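Local coordinates for protein catalase (Corynebacterium glutamicum, PDB 4B7H) that catalyses the breakdown of hydrogen peroxide to water and oxygen at a heme, and binds nitric oxide as an inhibitor, at residues Pro145-Arg150 and Asp342-Ala347; Ser211-Trp216 and Gly338-Arg343; Gly221-Val226 and Ile428-Asp433. All coordinates share one frame; numbering follows the deposited sequence.

Interaction 1: Pro145-Arg150 and Asp342-Ala347; sequences PTFFLR and DRMLQA. With HEM (protoporphyrin IX containing Fe), chain E.
M344 reaches F147 through a folded side chain: its CG lies anti to the carbonyl carbon (chi1 -68°), and bends at chi2 and chi3 place SD and then CE against F147 and L149. F147 has CG anti to its own backbone N (chi1 -158°), and the two side chains cross at about a right angle. The methyl CE sits near the plane of the ring, at its edge, 3.6 Å from F147 CD2, so this is an edge contact of the methyl and not a sulfur-over-face stack. Both ring faces are taken by other groups. F148 brings CD2 over the centre of one face, 3.6 Å above the plane, while the heme methyl CMC covers the opposite face nearer the rim. M344 CE also lies 3.5 Å from the vinyl carbon CAB of the heme, so the methyl touches both the vinyl group and the phenyl edge. Residues 342-347 open helix 343-359, which carries Y352, in this family the proximal tyrosine of the heme iron; the side chain of F147 lies about 4 Å from the bound nitric oxide. The contact therefore joins a loop bordering the nitric oxide side to the start of the proximal helix, past the vinyl edge. D342 is the N-cap: L345 N gives D342 OD1 a bond of 3.1 Å at an N-H...O angle of 166°, and M344 N adds a weak one. Farther along the loop, M344 CG rests 3.4 Å from L149 O, a buried carbonyl oxygen with no hydrogen-bond partner in the model, and CE is 3.8 Å from L149 CB. The hydroxyl of Y444 is hydrogen-bonded to both R150 O and R343 N, bridging the two backbones, while the R150 guanidinium turns to T294, D292 and D452.

Interaction 2: Ser211-Trp216 and Gly338-Arg343; sequences SHTFQW and GLSPDR. With HEM (protoporphyrin IX containing Fe), chain E.
H212 and D342 meet through a nearly straight hydrogen bond from ND1 to OD2, 2.8 Å long with an N-H...O angle of 166°. OD2 lies close to the plane of the imidazole, at its edge; the N-H arrives from above the carboxylate plane, and ring and carboxylate planes are 71° apart. The same oxygen accepts a second bond from a water, 2.7 Å from D342 OD2, and that water in turn takes the backbone N-H of T213. The carbonyl of T213 is also satisfied: S340 OG donates to T213 O over 2.8 Å, from above the carbonyl plane. S340 chi1 of 74° sets OG in the crowded position between backbone N and carbonyl carbon, where it also receives a weak bond from D342 N. Farther on, Q215 and G338 form an antiparallel hydrogen-bonded pair, with Q215 N 2.9 Å from G338 O and G338 N 2.8 Å from Q215 O, joining strands 214-217 and 337-338. L339 O is the exception, buried against Q215 CB at 3.4 Å with no polar partner in the model. The polar ends of T213 and Q215 find theirs elsewhere, at P290 O and V430 N. On the heme side, H212 NE2 lies 3.6 Å from the methyl CMC and is hydrogen-bonded to R348, one helical turn before Y352. With ND1 donating to the aspartate, NE2 is placed to accept from the arginine, consistent with the proximal Asp-His-Arg-Tyr relay of heme catalases, which probably helps tune the iron's tyrosine ligand.

Interaction 3: Gly221-Val226 and Ile428-Asp433; sequences GKPVWV and IYVNPD
Strand 223-232 of the antiparallel β-barrel characteristic of heme catalases is covered at its start by the loop 428-433, where P223 and W225 meet V430, Y429 and P432. The contact is apolar. The pyrrolidine of P223 lies across the branch point of V430, with P223 CG 3.9 Å from V430 CB, and the two side chains cross at about a right angle. V430 CG1 is anti to its backbone N (chi1 -179°) and CG2 anti to its carbonyl carbon; V430 CG1 and CG2 each lie 4.0 Å from P223 CG. W225 reaches the loop with CZ2 and CH2 of its six-membered ring: CZ2 is 4.1 Å from P432 CD, at the ring edge and near its plane. F291 meets the indole edge-to-face, and the F280 ring lies at about 15° to it. Beyond the contact, the loop continues to other chains, N431 OD1 accepting from L439 N of the fourth subunit and D433 O from Q42 of the second. W225 CH2 comes 4.2 Å from Y429 CD2 and 3.8 Å from the carbonyl O of V430.

How the interactions relate
From the N terminus, 145-150 comes first, then 211-216 and 221-226 on neighbouring strands of one sheet. Interaction 1 closes a loop of 191 residues, back from 342-347; interaction 2 opens within that span and closes at 338-343, so the two end on the same piece of chain and share D342 and R343. Interaction 3, with a slightly longer loop of 201 residues, opens inside both spans but closes only at 428-433, and thus crosses them. Together they tie the loop near the heme, the head of helix 343-359, the barrel strands and a late loop. Q346 NE2 joins all three regions, probably hydrogen-bonding S340 O (2.9 Å) and Y429 OH (3.0 Å), and L339 N probably bonds I428 O.

Interaction 1: Pro145-Arg150 and Asp342-Ala347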
loop_
_atom_site.group_PDB
_atom_site.type_symbol
_atom_site.label_atom_id
_atom_site.label_comp_id
_atom_site.label_asym_id
_atom_site.label_seq_id
_atom_site.Cartn_x
_atom_site.Cartn_y
_atom_site.Cartn_z
ATOM N N PRO A 145 -30.052 -15.082 -14.036
ATOM C CA PRO A 145 -31.073 -14.262 -13.378
ATOM C C PRO A 145 -31.098 -14.468 -11.861
ATOM O O PRO A 145 -31.847 -13.780 -11.164
ATOM C CB PRO A 145 -32.376 -14.789 -13.995
ATOM C CG PRO A 145 -32.070 -16.244 -14.220
ATOM C CD PRO A 145 -30.657 -16.215 -14.759
ATOM N N THR A 146 -30.283 -15.390 -11.357
ATOM C CA THR A 146 -30.303 -15.746 -9.942
ATOM C C THR A 146 -28.867 -15.919 -9.422
ATOM O O THR A 146 -27.917 -15.563 -10.114
ATOM C CB THR A 146 -31.201 -17.003 -9.717
ATOM O OG1 THR A 146 -31.370 -17.254 -8.320
ATOM C CG2 THR A 146 -30.623 -18.235 -10.413
ATOM N N PHE A 147 -28.699 -16.429 -8.205
ATOM C CA PHE A 147 -27.357 -16.654 -7.663
ATOM C C PHE A 147 -27.424 -17.694 -6.552
ATOM O O PHE A 147 -28.513 -18.148 -6.192
ATOM C CB PHE A 147 -26.754 -15.346 -7.152
ATOM C CG PHE A 147 -25.241 -15.349 -7.070
ATOM C CD1 PHE A 147 -24.472 -15.437 -8.221
ATOM C CD2 PHE A 147 -24.597 -15.212 -5.846
ATOM C CE1 PHE A 147 -23.073 -15.419 -8.158
ATOM C CE2 PHE A 147 -23.202 -15.193 -5.771
ATOM C CZ PHE A 147 -22.443 -15.286 -6.932
ATOM N N PHE A 148 -26.259 -18.039 -6.005
ATOM C CA PHE A 148 -26.103 -19.191 -5.124
ATOM C C PHE A 148 -26.603 -18.990 -3.696
ATOM O O PHE A 148 -26.779 -19.972 -2.969
ATOM C CB PHE A 148 -24.622 -19.572 -5.009
ATOM C CG PHE A 148 -23.948 -19.887 -6.322
ATOM C CD1 PHE A 148 -23.919 -21.191 -6.809
ATOM C CD2 PHE A 148 -23.288 -18.889 -7.038
ATOM C CE1 PHE A 148 -23.266 -21.491 -8.008
ATOM C CE2 PHE A 148 -22.632 -19.184 -8.238
ATOM C CZ PHE A 148 -22.620 -20.485 -8.714
ATOM N N LEU A 149 -26.775 -17.735 -3.274
ATOM C CA LEU A 149 -26.991 -17.440 -1.853
ATOM C C LEU A 149 -27.980 -16.311 -1.672
ATOM O O LEU A 149 -28.230 -15.551 -2.612
ATOM C CB LEU A 149 -25.679 -17.038 -1.176
ATOM C CG LEU A 149 -24.497 -18.004 -1.224
ATOM C CD1 LEU A 149 -23.229 -17.271 -0.815
ATOM C CD2 LEU A 149 -24.746 -19.232 -0.339
ATOM N N ARG A 150 -28.539 -16.199 -0.465
ATOM C CA ARG A 150 -29.460 -15.106 -0.145
ATOM C C ARG A 150 -28.991 -14.260 1.037
ATOM O O ARG A 150 -29.743 -13.424 1.558
ATOM C CB ARG A 150 -30.891 -15.629 0.085
ATOM C CG ARG A 150 -31.051 -16.583 1.268
ATOM C CD ARG A 150 -32.490 -17.107 1.373
ATOM N NE ARG A 150 -32.835 -17.979 0.247
ATOM C CZ ARG A 150 -32.911 -19.310 0.291
ATOM N NH1 ARG A 150 -32.674 -19.974 1.421
ATOM N NH2 ARG A 150 -33.237 -19.979 -0.810
ATOM N N ASP A 342 -33.045 -7.153 -0.439
ATOM C CA ASP A 342 -32.250 -8.307 -0.826
ATOM C C ASP A 342 -30.924 -8.178 -0.064
ATOM O O ASP A 342 -30.143 -7.252 -0.312
ATOM C CB ASP A 342 -32.055 -8.270 -2.348
ATOM C CG ASP A 342 -31.150 -9.365 -2.872
ATOM O OD1 ASP A 342 -30.229 -9.821 -2.158
ATOM O OD2 ASP A 342 -31.348 -9.752 -4.042
ATOM N N ARG A 343 -30.675 -9.090 0.876
ATOM C CA ARG A 343 -29.512 -8.968 1.755
ATOM C C ARG A 343 -28.193 -9.123 1.003
ATOM O O ARG A 343 -27.168 -8.573 1.423
ATOM C CB ARG A 343 -29.585 -9.969 2.912
ATOM C CG ARG A 343 -30.815 -9.803 3.780
ATOM C CD ARG A 343 -30.861 -10.853 4.857
ATOM N NE ARG A 343 -32.170 -10.861 5.489
ATOM C CZ ARG A 343 -32.561 -11.793 6.347
ATOM N NH1 ARG A 343 -31.727 -12.773 6.668
ATOM N NH2 ARG A 343 -33.780 -11.751 6.871
ATOM N N MET A 344 -28.204 -9.885 -0.088
ATOM C CA MET A 344 -27.008 -10.006 -0.918
ATOM C C MET A 344 -26.681 -8.648 -1.520
ATOM O O MET A 344 -25.544 -8.169 -1.426
ATOM C CB MET A 344 -27.215 -11.056 -2.009
ATOM C CG MET A 344 -27.329 -12.482 -1.469
ATOM S SD MET A 344 -25.742 -13.220 -1.063
ATOM C CE MET A 344 -25.188 -13.610 -2.718
ATOM N N LEU A 345 -27.685 -8.016 -2.121
ATOM C CA LEU A 345 -27.515 -6.688 -2.694
ATOM C C LEU A 345 -26.998 -5.703 -1.647
ATOM O O LEU A 345 -26.062 -4.943 -1.909
ATOM C CB LEU A 345 -28.827 -6.190 -3.299
ATOM C CG LEU A 345 -28.821 -4.751 -3.819
ATOM C CD1 LEU A 345 -27.725 -4.540 -4.882
ATOM C CD2 LEU A 345 -30.223 -4.397 -4.338
ATOM N N GLN A 346 -27.574 -5.732 -0.449
ATOM C CA GLN A 346 -27.186 -4.763 0.571
ATOM C C GLN A 346 -25.728 -4.941 1.005
ATOM O O GLN A 346 -25.020 -3.963 1.235
ATOM C CB GLN A 346 -28.177 -4.776 1.741
ATOM C CG GLN A 346 -29.576 -4.394 1.267
ATOM C CD GLN A 346 -30.423 -3.688 2.305
ATOM O OE1 GLN A 346 -29.984 -3.416 3.429
ATOM N NE2 GLN A 346 -31.660 -3.375 1.924
ATOM N N ALA A 347 -25.264 -6.184 1.088
ATOM C CA ALA A 347 -23.849 -6.433 1.351
ATOM C C ALA A 347 -22.965 -5.936 0.199
ATOM O O ALA A 347 -21.913 -5.334 0.435
ATOM C CB ALA A 347 -23.604 -7.914 1.620
HETATM C CHA HEM E . -16.882 -8.651 -8.439
HETATM C CHB HEM E . -18.527 -8.729 -3.877
HETATM C CHC HEM E . -22.416 -11.179 -5.397
HETATM C CHD HEM E . -21.429 -9.705 -9.873
HETATM C C1A HEM E . -16.977 -8.473 -7.080
HETATM C C2A HEM E . -16.018 -7.773 -6.246
HETATM C C3A HEM E . -16.494 -7.788 -4.992
HETATM C C4A HEM E . -17.749 -8.499 -4.989
HETATM C CMA HEM E . -15.873 -7.177 -3.731
HETATM C CAA HEM E . -14.711 -7.125 -6.753
HETATM C CBA HEM E . -14.999 -5.703 -7.213
HETATM C CGA HEM E . -13.749 -4.932 -7.544
HETATM O O1A HEM E . -13.805 -4.142 -8.520
HETATM O O2A HEM E . -12.705 -5.080 -6.858
HETATM C C1B HEM E . -19.715 -9.424 -3.873
HETATM C C2B HEM E . -20.498 -9.763 -2.706
HETATM C C3B HEM E . -21.566 -10.467 -3.135
HETATM C C4B HEM E . -21.489 -10.560 -4.576
HETATM C CMB HEM E . -20.105 -9.380 -1.264
HETATM C CAB HEM E . -22.744 -11.063 -2.341
HETATM C CBB HEM E . -23.159 -10.547 -1.185
HETATM C C1C HEM E . -22.587 -10.846 -6.729
HETATM C C2C HEM E . -23.812 -10.917 -7.513
HETATM C C3C HEM E . -23.515 -10.503 -8.758
HETATM C C4C HEM E . -22.113 -10.143 -8.777
HETATM C CMC HEM E . -25.178 -11.412 -6.977
HETATM C CAC HEM E . -24.431 -10.319 -9.992
HETATM C CBC HEM E . -25.742 -10.042 -9.888
HETATM C C1D HEM E . -20.105 -9.364 -9.898
HETATM C C2D HEM E . -19.416 -9.016 -11.098
HETATM C C3D HEM E . -18.011 -8.687 -10.674
HETATM C C4D HEM E . -17.975 -8.853 -9.246
HETATM C CMD HEM E . -19.980 -8.995 -12.517
HETATM C CAD HEM E . -16.896 -8.233 -11.605
HETATM C CBD HEM E . -17.121 -6.761 -11.943
HETATM C CGD HEM E . -16.055 -6.407 -12.936
HETATM O O1D HEM E . -15.169 -5.575 -12.619
HETATM O O2D HEM E . -16.076 -6.981 -14.054
HETATM N NA HEM E . -18.031 -8.899 -6.286
HETATM N NB HEM E . -20.338 -9.922 -4.996
HETATM N NC HEM E . -21.569 -10.360 -7.534
HETATM N ND HEM E . -19.230 -9.269 -8.819
HETATM FE FE HEM E . -19.777 -9.662 -6.923
#

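Interaction 2: Ser211-Trp216 and Gly338-Arg343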
loop_
_atom_site.group_PDB
_atom_site.type_symbol
_atom_site.label_atom_id
_atom_site.label_comp_id
_atom_site.label_asym_id
_atom_site.label_seq_id
_atom_site.Cartn_x
_atom_site.Cartn_y
_atom_site.Cartn_z
ATOM N N SER A 211 -30.048 -9.546 -11.935
ATOM C CA SER A 211 -30.326 -10.615 -10.961
ATOM C C SER A 211 -31.191 -10.157 -9.781
ATOM O O SER A 211 -32.300 -10.677 -9.589
ATOM C CB SER A 211 -29.054 -11.323 -10.466
ATOM O OG SER A 211 -28.189 -11.677 -11.533
ATOM N N HIS A 212 -30.699 -9.198 -8.995
ATOM C CA HIS A 212 -31.472 -8.676 -7.861
ATOM C C HIS A 212 -32.706 -7.912 -8.298
ATOM O O HIS A 212 -32.747 -7.319 -9.374
ATOM C CB HIS A 212 -30.675 -7.655 -7.038
ATOM C CG HIS A 212 -29.322 -8.111 -6.604
ATOM N ND1 HIS A 212 -29.130 -8.989 -5.561
ATOM C CD2 HIS A 212 -28.085 -7.781 -7.049
ATOM C CE1 HIS A 212 -27.835 -9.190 -5.386
ATOM N NE2 HIS A 212 -27.178 -8.465 -6.276
ATOM N N THR A 213 -33.687 -7.874 -7.410
ATOM C CA THR A 213 -34.735 -6.876 -7.471
ATOM C C THR A 213 -34.159 -5.507 -7.105
ATOM O O THR A 213 -33.515 -5.342 -6.058
ATOM C CB THR A 213 -35.836 -7.269 -6.505
ATOM O OG1 THR A 213 -36.369 -8.526 -6.942
ATOM C CG2 THR A 213 -36.944 -6.217 -6.454
ATOM N N PHE A 214 -34.373 -4.539 -7.990
ATOM C CA PHE A 214 -34.077 -3.144 -7.713
ATOM C C PHE A 214 -35.379 -2.362 -7.644
ATOM O O PHE A 214 -36.475 -2.929 -7.795
ATOM C CB PHE A 214 -33.176 -2.575 -8.805
ATOM C CG PHE A 214 -31.802 -3.174 -8.805
ATOM C CD1 PHE A 214 -30.822 -2.685 -7.952
ATOM C CD2 PHE A 214 -31.502 -4.248 -9.633
ATOM C CE1 PHE A 214 -29.554 -3.252 -7.925
ATOM C CE2 PHE A 214 -30.241 -4.818 -9.623
ATOM C CZ PHE A 214 -29.263 -4.316 -8.768
ATOM N N GLN A 215 -35.275 -1.057 -7.426
ATOM C CA GLN A 215 -36.466 -0.220 -7.410
ATOM C C GLN A 215 -36.338 0.896 -8.443
ATOM O O GLN A 215 -35.249 1.418 -8.673
ATOM C CB GLN A 215 -36.708 0.356 -6.012
ATOM C CG GLN A 215 -38.115 0.901 -5.810
ATOM C CD GLN A 215 -38.343 1.360 -4.391
ATOM O OE1 GLN A 215 -37.938 2.457 -4.007
ATOM N NE2 GLN A 215 -38.969 0.511 -3.588
ATOM N N TRP A 216 -37.451 1.224 -9.091
ATOM C CA TRP A 216 -37.545 2.390 -9.953
ATOM C C TRP A 216 -38.516 3.351 -9.289
ATOM O O TRP A 216 -39.552 2.930 -8.752
ATOM C CB TRP A 216 -38.068 2.007 -11.338
ATOM C CG TRP A 216 -37.012 1.633 -12.338
ATOM C CD1 TRP A 216 -35.669 1.517 -12.118
ATOM C CD2 TRP A 216 -37.219 1.339 -13.726
ATOM N NE1 TRP A 216 -35.028 1.166 -13.287
ATOM C CE2 TRP A 216 -35.958 1.056 -14.289
ATOM C CE3 TRP A 216 -38.354 1.293 -14.550
ATOM C CZ2 TRP A 216 -35.799 0.729 -15.639
ATOM C CZ3 TRP A 216 -38.199 0.968 -15.885
ATOM C CH2 TRP A 216 -36.931 0.689 -16.420
ATOM N N GLY A 338 -33.392 2.653 -7.044
ATOM C CA GLY A 338 -33.161 2.323 -5.653
ATOM C C GLY A 338 -32.831 0.855 -5.464
ATOM O O GLY A 338 -32.802 0.077 -6.430
ATOM N N LEU A 339 -32.591 0.489 -4.208
ATOM C CA LEU A 339 -32.245 -0.873 -3.829
ATOM C C LEU A 339 -33.511 -1.645 -3.410
ATOM O O LEU A 339 -34.623 -1.302 -3.831
ATOM C CB LEU A 339 -31.205 -0.848 -2.699
ATOM C CG LEU A 339 -30.019 0.088 -2.960
ATOM C CD1 LEU A 339 -29.093 0.198 -1.750
ATOM C CD2 LEU A 339 -29.248 -0.366 -4.200
ATOM N N SER A 340 -33.339 -2.673 -2.581
ATOM C CA SER A 340 -34.442 -3.512 -2.104
ATOM C C SER A 340 -33.919 -4.263 -0.885
ATOM O O SER A 340 -32.713 -4.235 -0.629
ATOM C CB SER A 340 -34.868 -4.508 -3.188
ATOM O OG SER A 340 -33.920 -5.557 -3.321
ATOM N N PRO A 341 -34.810 -4.933 -0.129
ATOM C CA PRO A 341 -34.361 -5.751 1.011
ATOM C C PRO A 341 -33.860 -7.133 0.604
ATOM O O PRO A 341 -34.240 -8.149 1.197
ATOM C CB PRO A 341 -35.612 -5.878 1.892
ATOM C CG PRO A 341 -36.757 -5.488 1.048
ATOM C CD PRO A 341 -36.262 -4.683 -0.116
ATOM N N ASP A 342 -33.045 -7.153 -0.439
ATOM C CA ASP A 342 -32.250 -8.307 -0.826
ATOM C C ASP A 342 -30.924 -8.178 -0.064
ATOM O O ASP A 342 -30.143 -7.252 -0.312
ATOM C CB ASP A 342 -32.055 -8.270 -2.348
ATOM C CG ASP A 342 -31.150 -9.365 -2.872
ATOM O OD1 ASP A 342 -30.229 -9.821 -2.158
ATOM O OD2 ASP A 342 -31.348 -9.752 -4.042
ATOM N N ARG A 343 -30.675 -9.090 0.876
ATOM C CA ARG A 343 -29.512 -8.968 1.755
ATOM C C ARG A 343 -28.193 -9.123 1.003
ATOM O O ARG A 343 -27.168 -8.573 1.423
ATOM C CB ARG A 343 -29.585 -9.969 2.912
ATOM C CG ARG A 343 -30.815 -9.803 3.780
ATOM C CD ARG A 343 -30.861 -10.853 4.857
ATOM N NE ARG A 343 -32.170 -10.861 5.489
ATOM C CZ ARG A 343 -32.561 -11.793 6.347
ATOM N NH1 ARG A 343 -31.727 -12.773 6.668
ATOM N NH2 ARG A 343 -33.780 -11.751 6.871
HETATM C CHA HEM E . -16.882 -8.651 -8.439
HETATM C CHB HEM E . -18.527 -8.729 -3.877
HETATM C CHC HEM E . -22.416 -11.179 -5.397
HETATM C CHD HEM E . -21.429 -9.705 -9.873
HETATM C C1A HEM E . -16.977 -8.473 -7.080
HETATM C C2A HEM E . -16.018 -7.773 -6.246
HETATM C C3A HEM E . -16.494 -7.788 -4.992
HETATM C C4A HEM E . -17.749 -8.499 -4.989
HETATM C CMA HEM E . -15.873 -7.177 -3.731
HETATM C CAA HEM E . -14.711 -7.125 -6.753
HETATM C CBA HEM E . -14.999 -5.703 -7.213
HETATM C CGA HEM E . -13.749 -4.932 -7.544
HETATM O O1A HEM E . -13.805 -4.142 -8.520
HETATM O O2A HEM E . -12.705 -5.080 -6.858
HETATM C C1B HEM E . -19.715 -9.424 -3.873
HETATM C C2B HEM E . -20.498 -9.763 -2.706
HETATM C C3B HEM E . -21.566 -10.467 -3.135
HETATM C C4B HEM E . -21.489 -10.560 -4.576
HETATM C CMB HEM E . -20.105 -9.380 -1.264
HETATM C CAB HEM E . -22.744 -11.063 -2.341
HETATM C CBB HEM E . -23.159 -10.547 -1.185
HETATM C C1C HEM E . -22.587 -10.846 -6.729
HETATM C C2C HEM E . -23.812 -10.917 -7.513
HETATM C C3C HEM E . -23.515 -10.503 -8.758
HETATM C C4C HEM E . -22.113 -10.143 -8.777
HETATM C CMC HEM E . -25.178 -11.412 -6.977
HETATM C CAC HEM E . -24.431 -10.319 -9.992
HETATM C CBC HEM E . -25.742 -10.042 -9.888
HETATM C C1D HEM E . -20.105 -9.364 -9.898
HETATM C C2D HEM E . -19.416 -9.016 -11.098
HETATM C C3D HEM E . -18.011 -8.687 -10.674
HETATM C C4D HEM E . -17.975 -8.853 -9.246
HETATM C CMD HEM E . -19.980 -8.995 -12.517
HETATM C CAD HEM E . -16.896 -8.233 -11.605
HETATM C CBD HEM E . -17.121 -6.761 -11.943
HETATM C CGD HEM E . -16.055 -6.407 -12.936
HETATM O O1D HEM E . -15.169 -5.575 -12.619
HETATM O O2D HEM E . -16.076 -6.981 -14.054
HETATM N NA HEM E . -18.031 -8.899 -6.286
HETATM N NB HEM E . -20.338 -9.922 -4.996
HETATM N NC HEM E . -21.569 -10.360 -7.534
HETATM N ND HEM E . -19.230 -9.269 -8.819
HETATM FE FE HEM E . -19.777 -9.662 -6.923
HETATM O O HOH W 1 -33.769 -9.583 -5.191
#

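Interaction 3: Gly221-Val226 and Ile428-Asp433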
loop_
_atom_site.group_PDB
_atom_site.type_symbol
_atom_site.label_atom_id
_atom_site.label_comp_id
_atom_site.label_asym_id
_atom_site.label_seq_id
_atom_site.Cartn_x
_atom_site.Cartn_y
_atom_site.Cartn_z
ATOM N N GLY A 221 -42.575 10.259 -7.324
ATOM C CA GLY A 221 -42.085 9.567 -6.140
ATOM C C GLY A 221 -42.681 8.189 -5.903
ATOM O O GLY A 221 -42.493 7.595 -4.836
ATOM N N LYS A 222 -43.405 7.677 -6.893
ATOM C CA LYS A 222 -44.018 6.360 -6.793
ATOM C C LYS A 222 -43.017 5.280 -7.169
ATOM O O LYS A 222 -42.375 5.371 -8.215
ATOM C CB LYS A 222 -45.233 6.274 -7.714
ATOM C CG LYS A 222 -45.870 4.892 -7.790
ATOM C CD LYS A 222 -47.109 4.928 -8.668
ATOM C CE LYS A 222 -47.523 3.539 -9.113
ATOM N NZ LYS A 222 -48.790 3.580 -9.897
ATOM N N PRO A 223 -42.878 4.253 -6.317
ATOM C CA PRO A 223 -41.927 3.169 -6.586
ATOM C C PRO A 223 -42.574 1.944 -7.235
ATOM O O PRO A 223 -43.743 1.649 -6.985
ATOM C CB PRO A 223 -41.460 2.798 -5.181
ATOM C CG PRO A 223 -42.708 2.976 -4.343
ATOM C CD PRO A 223 -43.439 4.163 -4.955
ATOM N N VAL A 224 -41.805 1.252 -8.073
ATOM C CA VAL A 224 -42.128 -0.099 -8.514
ATOM C C VAL A 224 -40.869 -0.951 -8.356
ATOM O O VAL A 224 -39.748 -0.431 -8.380
ATOM C CB VAL A 224 -42.591 -0.144 -9.987
ATOM C CG1 VAL A 224 -43.961 0.478 -10.143
ATOM C CG2 VAL A 224 -41.573 0.535 -10.901
ATOM N N TRP A 225 -41.040 -2.258 -8.180
ATOM C CA TRP A 225 -39.893 -3.155 -8.134
ATOM C C TRP A 225 -39.533 -3.597 -9.550
ATOM O O TRP A 225 -40.425 -3.828 -10.374
ATOM C CB TRP A 225 -40.192 -4.365 -7.253
ATOM C CG TRP A 225 -40.553 -4.026 -5.823
ATOM C CD1 TRP A 225 -41.777 -4.191 -5.220
ATOM C CD2 TRP A 225 -39.685 -3.470 -4.819
ATOM N NE1 TRP A 225 -41.718 -3.778 -3.908
ATOM C CE2 TRP A 225 -40.447 -3.327 -3.639
ATOM C CE3 TRP A 225 -38.338 -3.073 -4.806
ATOM C CZ2 TRP A 225 -39.904 -2.816 -2.457
ATOM C CZ3 TRP A 225 -37.804 -2.570 -3.632
ATOM C CH2 TRP A 225 -38.583 -2.447 -2.474
ATOM N N VAL A 226 -38.239 -3.702 -9.856
ATOM C CA VAL A 226 -37.831 -4.097 -11.201
ATOM C C VAL A 226 -36.703 -5.127 -11.208
ATOM O O VAL A 226 -35.925 -5.218 -10.256
ATOM C CB VAL A 226 -37.375 -2.876 -12.053
ATOM C CG1 VAL A 226 -38.482 -1.834 -12.163
ATOM C CG2 VAL A 226 -36.093 -2.257 -11.484
ATOM N N ILE A 428 -32.492 5.708 -1.227
ATOM C CA ILE A 428 -31.959 4.386 -0.927
ATOM C C ILE A 428 -32.961 3.377 -1.484
ATOM O O ILE A 428 -32.657 2.670 -2.446
ATOM C CB ILE A 428 -31.678 4.218 0.582
ATOM C CG1 ILE A 428 -30.807 5.378 1.077
ATOM C CG2 ILE A 428 -30.981 2.893 0.852
ATOM C CD1 ILE A 428 -30.529 5.344 2.562
ATOM N N TYR A 429 -34.152 3.340 -0.888
ATOM C CA TYR A 429 -35.343 2.747 -1.514
ATOM C C TYR A 429 -36.559 3.071 -0.666
ATOM O O TYR A 429 -36.437 3.327 0.538
ATOM C CB TYR A 429 -35.246 1.221 -1.744
ATOM C CG TYR A 429 -34.992 0.367 -0.517
ATOM C CD1 TYR A 429 -33.715 0.254 0.014
ATOM C CD2 TYR A 429 -36.013 -0.358 0.081
ATOM C CE1 TYR A 429 -33.457 -0.541 1.120
ATOM C CE2 TYR A 429 -35.768 -1.162 1.194
ATOM C CZ TYR A 429 -34.487 -1.238 1.716
ATOM O OH TYR A 429 -34.223 -2.030 2.821
ATOM N N VAL A 430 -37.729 3.094 -1.296
ATOM C CA VAL A 430 -38.971 3.155 -0.535
ATOM C C VAL A 430 -39.167 1.761 0.044
ATOM O O VAL A 430 -39.392 0.795 -0.697
ATOM C CB VAL A 430 -40.180 3.524 -1.408
ATOM C CG1 VAL A 430 -41.440 3.604 -0.549
ATOM C CG2 VAL A 430 -39.941 4.847 -2.115
ATOM N N ASN A 431 -39.049 1.638 1.360
ATOM C CA ASN A 431 -39.056 0.312 1.966
ATOM C C ASN A 431 -40.455 -0.272 2.100
ATOM O O ASN A 431 -41.437 0.466 2.267
ATOM C CB ASN A 431 -38.360 0.325 3.331
ATOM C CG ASN A 431 -38.995 1.307 4.299
ATOM O OD1 ASN A 431 -38.559 2.454 4.410
ATOM N ND2 ASN A 431 -40.034 0.861 5.005
ATOM N N PRO A 432 -40.550 -1.605 2.012
ATOM C CA PRO A 432 -41.787 -2.288 2.381
ATOM C C PRO A 432 -41.821 -2.482 3.901
ATOM O O PRO A 432 -40.958 -1.963 4.607
ATOM C CB PRO A 432 -41.646 -3.629 1.669
ATOM C CG PRO A 432 -40.177 -3.910 1.741
ATOM C CD PRO A 432 -39.507 -2.551 1.574
ATOM N N ASP A 433 -42.824 -3.198 4.394
ATOM C CA ASP A 433 -42.946 -3.542 5.807
ATOM C C ASP A 433 -41.690 -4.314 6.221
ATOM O O ASP A 433 -41.302 -5.256 5.533
ATOM C CB ASP A 433 -44.192 -4.431 5.945
ATOM C CG ASP A 433 -44.573 -4.755 7.390
ATOM O OD1 ASP A 433 -43.816 -4.480 8.338
ATOM O OD2 ASP A 433 -45.670 -5.321 7.566
#